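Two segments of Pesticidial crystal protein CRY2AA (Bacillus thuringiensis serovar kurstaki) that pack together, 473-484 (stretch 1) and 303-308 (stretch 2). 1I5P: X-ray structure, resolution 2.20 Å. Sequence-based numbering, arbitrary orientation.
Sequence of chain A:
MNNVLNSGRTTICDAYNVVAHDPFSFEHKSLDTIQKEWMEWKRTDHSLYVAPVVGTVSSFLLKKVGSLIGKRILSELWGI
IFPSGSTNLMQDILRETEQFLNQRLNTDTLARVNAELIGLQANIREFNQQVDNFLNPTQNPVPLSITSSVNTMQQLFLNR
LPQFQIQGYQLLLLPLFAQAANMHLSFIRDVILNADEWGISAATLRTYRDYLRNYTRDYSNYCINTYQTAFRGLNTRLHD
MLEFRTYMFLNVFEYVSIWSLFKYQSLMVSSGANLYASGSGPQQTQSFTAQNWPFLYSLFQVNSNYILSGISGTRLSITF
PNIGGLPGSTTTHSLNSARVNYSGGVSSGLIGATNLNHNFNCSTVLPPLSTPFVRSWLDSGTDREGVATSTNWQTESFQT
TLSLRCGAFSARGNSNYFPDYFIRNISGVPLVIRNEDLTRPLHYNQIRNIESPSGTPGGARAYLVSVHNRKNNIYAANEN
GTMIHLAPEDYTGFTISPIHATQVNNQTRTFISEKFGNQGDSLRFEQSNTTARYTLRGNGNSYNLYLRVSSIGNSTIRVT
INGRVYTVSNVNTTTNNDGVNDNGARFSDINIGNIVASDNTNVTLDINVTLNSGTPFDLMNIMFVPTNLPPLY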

ATOM      1  N   ASN A 473       9.365  -6.113   7.874  1.00 13.30           N
ATOM      2  CA  ASN A 473      10.646  -6.817   7.899  1.00 13.31           C
ATOM      3  C   ASN A 473      11.831  -5.864   7.978  1.00 12.74           C
ATOM      4  O   ASN A 473      12.662  -5.790   7.071  1.00 12.27           O
ATOM      5  CB  ASN A 473      10.784  -7.739   6.679  1.00 12.19           C
ATOM      6  CG  ASN A 473      10.875  -6.985   5.371  1.00 14.41           C
ATOM      7  OD1 ASN A 473      10.154  -6.017   5.146  1.00 12.86           O
ATOM      8  ND2 ASN A 473      11.759  -7.442   4.488  1.00 11.40           N
ATOM      9  N   ILE A 474      11.897  -5.140   9.088  1.00 11.93           N
ATOM     10  CA  ILE A 474      12.969  -4.193   9.337  1.00 12.37           C
ATOM     11  C   ILE A 474      13.858  -4.792  10.419  1.00 13.07           C
ATOM     12  O   ILE A 474      13.431  -4.966  11.560  1.00 13.20           O
ATOM     13  CB  ILE A 474      12.420  -2.846   9.845  1.00 12.27           C
ATOM     14  CG1 ILE A 474      11.394  -2.286   8.851  1.00 12.84           C
ATOM     15  CG2 ILE A 474      13.570  -1.863  10.041  1.00 12.72           C
ATOM     16  CD1 ILE A 474      10.550  -1.140   9.397  1.00  6.03           C
ATOM     17  N   TYR A 475      15.092  -5.112  10.052  1.00 13.49           N
ATOM     18  CA  TYR A 475      16.034  -5.695  10.992  1.00 15.59           C
ATOM     19  C   TYR A 475      16.337  -4.726  12.126  1.00 14.50           C
ATOM     20  O   TYR A 475      16.253  -5.076  13.300  1.00 15.78           O
ATOM     21  CB  TYR A 475      17.334  -6.062  10.274  1.00 18.03           C
ATOM     22  CG  TYR A 475      18.394  -6.576  11.215  1.00 21.27           C
ATOM     23  CD1 TYR A 475      18.158  -7.699  12.010  1.00 23.00           C
ATOM     24  CD2 TYR A 475      19.622  -5.930  11.333  1.00 22.64           C
ATOM     25  CE1 TYR A 475      19.119  -8.166  12.900  1.00 24.49           C
ATOM     26  CE2 TYR A 475      20.593  -6.386  12.220  1.00 25.88           C
ATOM     27  CZ  TYR A 475      20.334  -7.505  13.001  1.00 25.35           C
ATOM     28  OH  TYR A 475      21.292  -7.965  13.875  1.00 27.97           O
ATOM     29  N   ALA A 476      16.697  -3.502  11.763  1.00 14.76           N
ATOM     30  CA  ALA A 476      17.021  -2.476  12.744  1.00 14.18           C
ATOM     31  C   ALA A 476      17.271  -1.166  12.021  1.00 13.66           C
ATOM     32  O   ALA A 476      17.187  -1.095  10.798  1.00 11.92           O
ATOM     33  CB  ALA A 476      18.273  -2.877  13.532  1.00 14.09           C
ATOM     34  N   ALA A 477      17.563  -0.126  12.786  1.00 13.82           N
ATOM     35  CA  ALA A 477      17.855   1.166  12.203  1.00 13.75           C
ATOM     36  C   ALA A 477      19.330   1.157  11.879  1.00 14.31           C
ATOM     37  O   ALA A 477      20.144   0.674  12.671  1.00 10.42           O
ATOM     38  CB  ALA A 477      17.552   2.274  13.185  1.00 12.09           C
ATOM     39  N   ASN A 478      19.672   1.676  10.708  1.00 14.62           N
ATOM     40  CA  ASN A 478      21.061   1.751  10.306  1.00 15.17           C
ATOM     41  C   ASN A 478      21.665   2.874  11.155  1.00 14.88           C
ATOM     42  O   ASN A 478      20.949   3.591  11.859  1.00 13.26           O
ATOM     43  CB  ASN A 478      21.157   2.115   8.828  1.00 15.37           C
ATOM     44  CG  ASN A 478      22.411   1.581   8.184  1.00 20.01           C
ATOM     45  OD1 ASN A 478      23.454   1.457   8.834  1.00 22.09           O
ATOM     46  ND2 ASN A 478      22.324   1.268   6.898  1.00 15.71           N
ATOM     47  N   GLU A 479      22.977   3.031  11.098  1.00 13.76           N
ATOM     48  CA  GLU A 479      23.619   4.088  11.868  1.00 15.51           C
ATOM     49  C   GLU A 479      23.079   5.485  11.519  1.00 14.87           C
ATOM     50  O   GLU A 479      23.102   6.390  12.360  1.00 13.58           O
ATOM     51  CB  GLU A 479      25.138   4.034  11.665  1.00 19.01           C
ATOM     52  CG  GLU A 479      25.592   4.058  10.212  1.00 23.14           C
ATOM     53  CD  GLU A 479      27.082   3.794  10.062  1.00 26.95           C
ATOM     54  OE1 GLU A 479      27.567   3.718   8.911  1.00 30.46           O
ATOM     55  OE2 GLU A 479      27.771   3.660  11.096  1.00 24.30           O
ATOM     56  N   ASN A 480      22.569   5.660  10.300  1.00 13.37           N
ATOM     57  CA  ASN A 480      22.043   6.964   9.894  1.00 13.15           C
ATOM     58  C   ASN A 480      20.547   7.132  10.189  1.00 11.66           C
ATOM     59  O   ASN A 480      19.946   8.160   9.868  1.00 10.55           O
ATOM     60  CB  ASN A 480      22.343   7.219   8.410  1.00 10.77           C
ATOM     61  CG  ASN A 480      21.401   6.487   7.473  1.00 15.15           C
ATOM     62  OD1 ASN A 480      20.796   5.474   7.835  1.00 12.41           O
ATOM     63  ND2 ASN A 480      21.287   6.991   6.245  1.00 12.88           N
ATOM     64  N   GLY A 481      19.955   6.114  10.810  1.00 12.01           N
ATOM     65  CA  GLY A 481      18.545   6.172  11.171  1.00 10.56           C
ATOM     66  C   GLY A 481      17.573   5.487  10.223  1.00 11.77           C
ATOM     67  O   GLY A 481      16.392   5.343  10.544  1.00 10.84           O
ATOM     68  N   THR A 482      18.054   5.048   9.065  1.00 11.30           N
ATOM     69  CA  THR A 482      17.172   4.410   8.096  1.00 12.34           C
ATOM     70  C   THR A 482      16.994   2.914   8.299  1.00 12.95           C
ATOM     71  O   THR A 482      17.694   2.280   9.090  1.00 13.19           O
ATOM     72  CB  THR A 482      17.653   4.650   6.656  1.00 10.54           C
ATOM     73  OG1 THR A 482      18.944   4.051   6.477  1.00 10.53           O
ATOM     74  CG2 THR A 482      17.739   6.147   6.370  1.00 10.37           C
ATOM     75  N   MET A 483      16.053   2.361   7.544  1.00 12.46           N
ATOM     76  CA  MET A 483      15.713   0.951   7.600  1.00 13.88           C
ATOM     77  C   MET A 483      16.729  -0.008   7.014  1.00 13.48           C
ATOM     78  O   MET A 483      17.273   0.216   5.932  1.00 14.83           O
ATOM     79  CB  MET A 483      14.405   0.686   6.856  1.00 13.25           C
ATOM     80  CG  MET A 483      13.163   1.326   7.411  1.00 15.73           C
ATOM     81  SD  MET A 483      11.795   1.040   6.267  1.00 16.51           S
ATOM     82  CE  MET A 483      10.553   2.126   6.982  1.00 13.89           C
ATOM     83  N   ILE A 484      16.970  -1.091   7.737  1.00 12.38           N
ATOM     84  CA  ILE A 484      17.831  -2.154   7.241  1.00 14.59           C
ATOM     85  C   ILE A 484      16.796  -3.254   6.994  1.00 14.47           C
ATOM     86  O   ILE A 484      16.089  -3.675   7.913  1.00 13.34           O
ATOM     87  CB  ILE A 484      18.874  -2.621   8.278  1.00 14.75           C
ATOM     88  CG1 ILE A 484      19.932  -1.521   8.474  1.00 11.42           C
ATOM     89  CG2 ILE A 484      19.523  -3.926   7.800  1.00 11.38           C
ATOM     90  CD1 ILE A 484      21.049  -1.876   9.459  1.00 13.82           C
TER
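Stretch 2 303-308: NSNYIL

Stretch 1 is a hairpin: a strand from Ile 474 to Ala 477, a type I turn from Asn 478 to Gly 481, and a returning strand that begins at Met 483. Stretch 2 has no regular helix or strand where it meets the hairpin; it leaves a type I turn, Asn 303 to Tyr 306, and meets the returning arm in a single antiparallel bridge, Thr 482 with Tyr 306 (CA to CA 4.2 Å). Together the stretches bury 414 Å².

Ile 474 and Ala 477 both point toward stretch 2 and meet the tip of Ile 307, whose m, t side chain brings CD1 to 4.1 Å from Ile 474 CG2 and 3.4 Å from Ala 477 CB. Between them, Ala 476 turns its CB away, yet its backbone C is 4.0 Å from Ile 307 CD1. In the turn, Asn 480 O lies at the edge of the Tyr 306 ring, 3.2 Å from CE2, and one water links the two residues, 2.8 Å from Asn 480 O and 2.6 Å from Tyr 306 OH. Gly 481, at phi 98°, accepts a weak hydrogen bond at its O from Ile 307 N (3.4 Å); an ideal CB here would crowd Tyr 306 CD2. Thr 482 is held from within its own stretch, its N (3.0 Å) and OG1 (2.7 Å) both donating to Asn 480 OD1. Its CG2 covers one face of the Tyr 306 ring in a CH-pi contact, 3.7 Å from the centroid, and stands 3.4 Å from Asn 305 ND2. Met 483 N completes the bridge by donating to Asn 305 O (3.1 Å, 154°). Its extended side chain sets CG 4.1 Å from Ile 307 CG1 and CE 3.6 Å from Ser 304 O.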

ATOM      1  N   ASN A 303      10.715  11.473   4.562  1.00 13.08           N
ATOM      2  CA  ASN A 303      11.443  10.650   5.521  1.00 12.61           C
ATOM      3  C   ASN A 303      10.819   9.265   5.670  1.00 13.79           C
ATOM      4  O   ASN A 303      10.886   8.670   6.741  1.00 12.30           O
ATOM      5  CB  ASN A 303      11.493  11.334   6.894  1.00 11.79           C
ATOM      6  CG  ASN A 303      12.404  12.557   6.917  1.00 12.36           C
ATOM      7  OD1 ASN A 303      13.256  12.725   6.049  1.00 11.36           O
ATOM      8  ND2 ASN A 303      12.242  13.402   7.934  1.00 10.90           N
ATOM      9  N   SER A 304      10.211   8.754   4.603  1.00 14.09           N
ATOM     10  CA  SER A 304       9.587   7.430   4.645  1.00 15.99           C
ATOM     11  C   SER A 304      10.611   6.320   4.828  1.00 15.85           C
ATOM     12  O   SER A 304      10.263   5.219   5.246  1.00 15.42           O
ATOM     13  CB  SER A 304       8.804   7.158   3.357  1.00 16.27           C
ATOM     14  OG  SER A 304       7.470   7.633   3.452  1.00 19.51           O
ATOM     15  N   ASN A 305      11.869   6.607   4.506  1.00 14.96           N
ATOM     16  CA  ASN A 305      12.921   5.609   4.631  1.00 13.63           C
ATOM     17  C   ASN A 305      13.509   5.559   6.040  1.00 13.94           C
ATOM     18  O   ASN A 305      14.340   4.706   6.348  1.00 11.10           O
ATOM     19  CB  ASN A 305      14.021   5.872   3.599  1.00 14.79           C
ATOM     20  CG  ASN A 305      14.660   7.235   3.755  1.00 16.47           C
ATOM     21  OD1 ASN A 305      13.980   8.234   3.969  1.00 13.26           O
ATOM     22  ND2 ASN A 305      15.984   7.282   3.635  1.00 13.65           N
ATOM     23  N   TYR A 306      13.066   6.471   6.901  1.00 11.76           N
ATOM     24  CA  TYR A 306      13.540   6.500   8.278  1.00 13.11           C
ATOM     25  C   TYR A 306      12.574   5.760   9.199  1.00 13.71           C
ATOM     26  O   TYR A 306      11.454   5.425   8.801  1.00 11.93           O
ATOM     27  CB  TYR A 306      13.708   7.944   8.760  1.00 14.24           C
ATOM     28  CG  TYR A 306      14.949   8.611   8.216  1.00 13.49           C
ATOM     29  CD1 TYR A 306      14.947   9.215   6.962  1.00 11.98           C
ATOM     30  CD2 TYR A 306      16.148   8.577   8.930  1.00 12.25           C
ATOM     31  CE1 TYR A 306      16.110   9.764   6.424  1.00 13.93           C
ATOM     32  CE2 TYR A 306      17.314   9.121   8.405  1.00 14.19           C
ATOM     33  CZ  TYR A 306      17.291   9.711   7.156  1.00 13.76           C
ATOM     34  OH  TYR A 306      18.458  10.228   6.647  1.00 12.25           O
ATOM     35  N   ILE A 307      13.018   5.501  10.426  1.00 12.81           N
ATOM     36  CA  ILE A 307      12.192   4.800  11.400  1.00 13.33           C
ATOM     37  C   ILE A 307      11.490   5.790  12.323  1.00 14.23           C
ATOM     38  O   ILE A 307      12.121   6.463  13.140  1.00 13.68           O
ATOM     39  CB  ILE A 307      13.036   3.804  12.217  1.00 11.26           C
ATOM     40  CG1 ILE A 307      13.590   2.730  11.267  1.00 13.64           C
ATOM     41  CG2 ILE A 307      12.200   3.177  13.325  1.00  7.93           C
ATOM     42  CD1 ILE A 307      14.474   1.701  11.927  1.00 14.64           C
ATOM     43  N   LEU A 308      10.172   5.876  12.161  1.00 16.38           N
ATOM     44  CA  LEU A 308       9.319   6.780  12.932  1.00 15.53           C
ATOM     45  C   LEU A 308       9.473   6.589  14.431  1.00 16.59           C
ATOM     46  O   LEU A 308       9.303   5.485  14.950  1.00 14.69           O
ATOM     47  CB  LEU A 308       7.854   6.566  12.536  1.00 12.75           C
ATOM     48  CG  LEU A 308       6.782   7.424  13.217  1.00 17.13           C
ATOM     49  CD1 LEU A 308       7.011   8.891  12.878  1.00 12.90           C
ATOM     50  CD2 LEU A 308       5.390   6.981  12.754  1.00 14.03           C
TER
HETATM   51  O   HOH W   1      20.320  10.560   8.420  1.00 11.53           O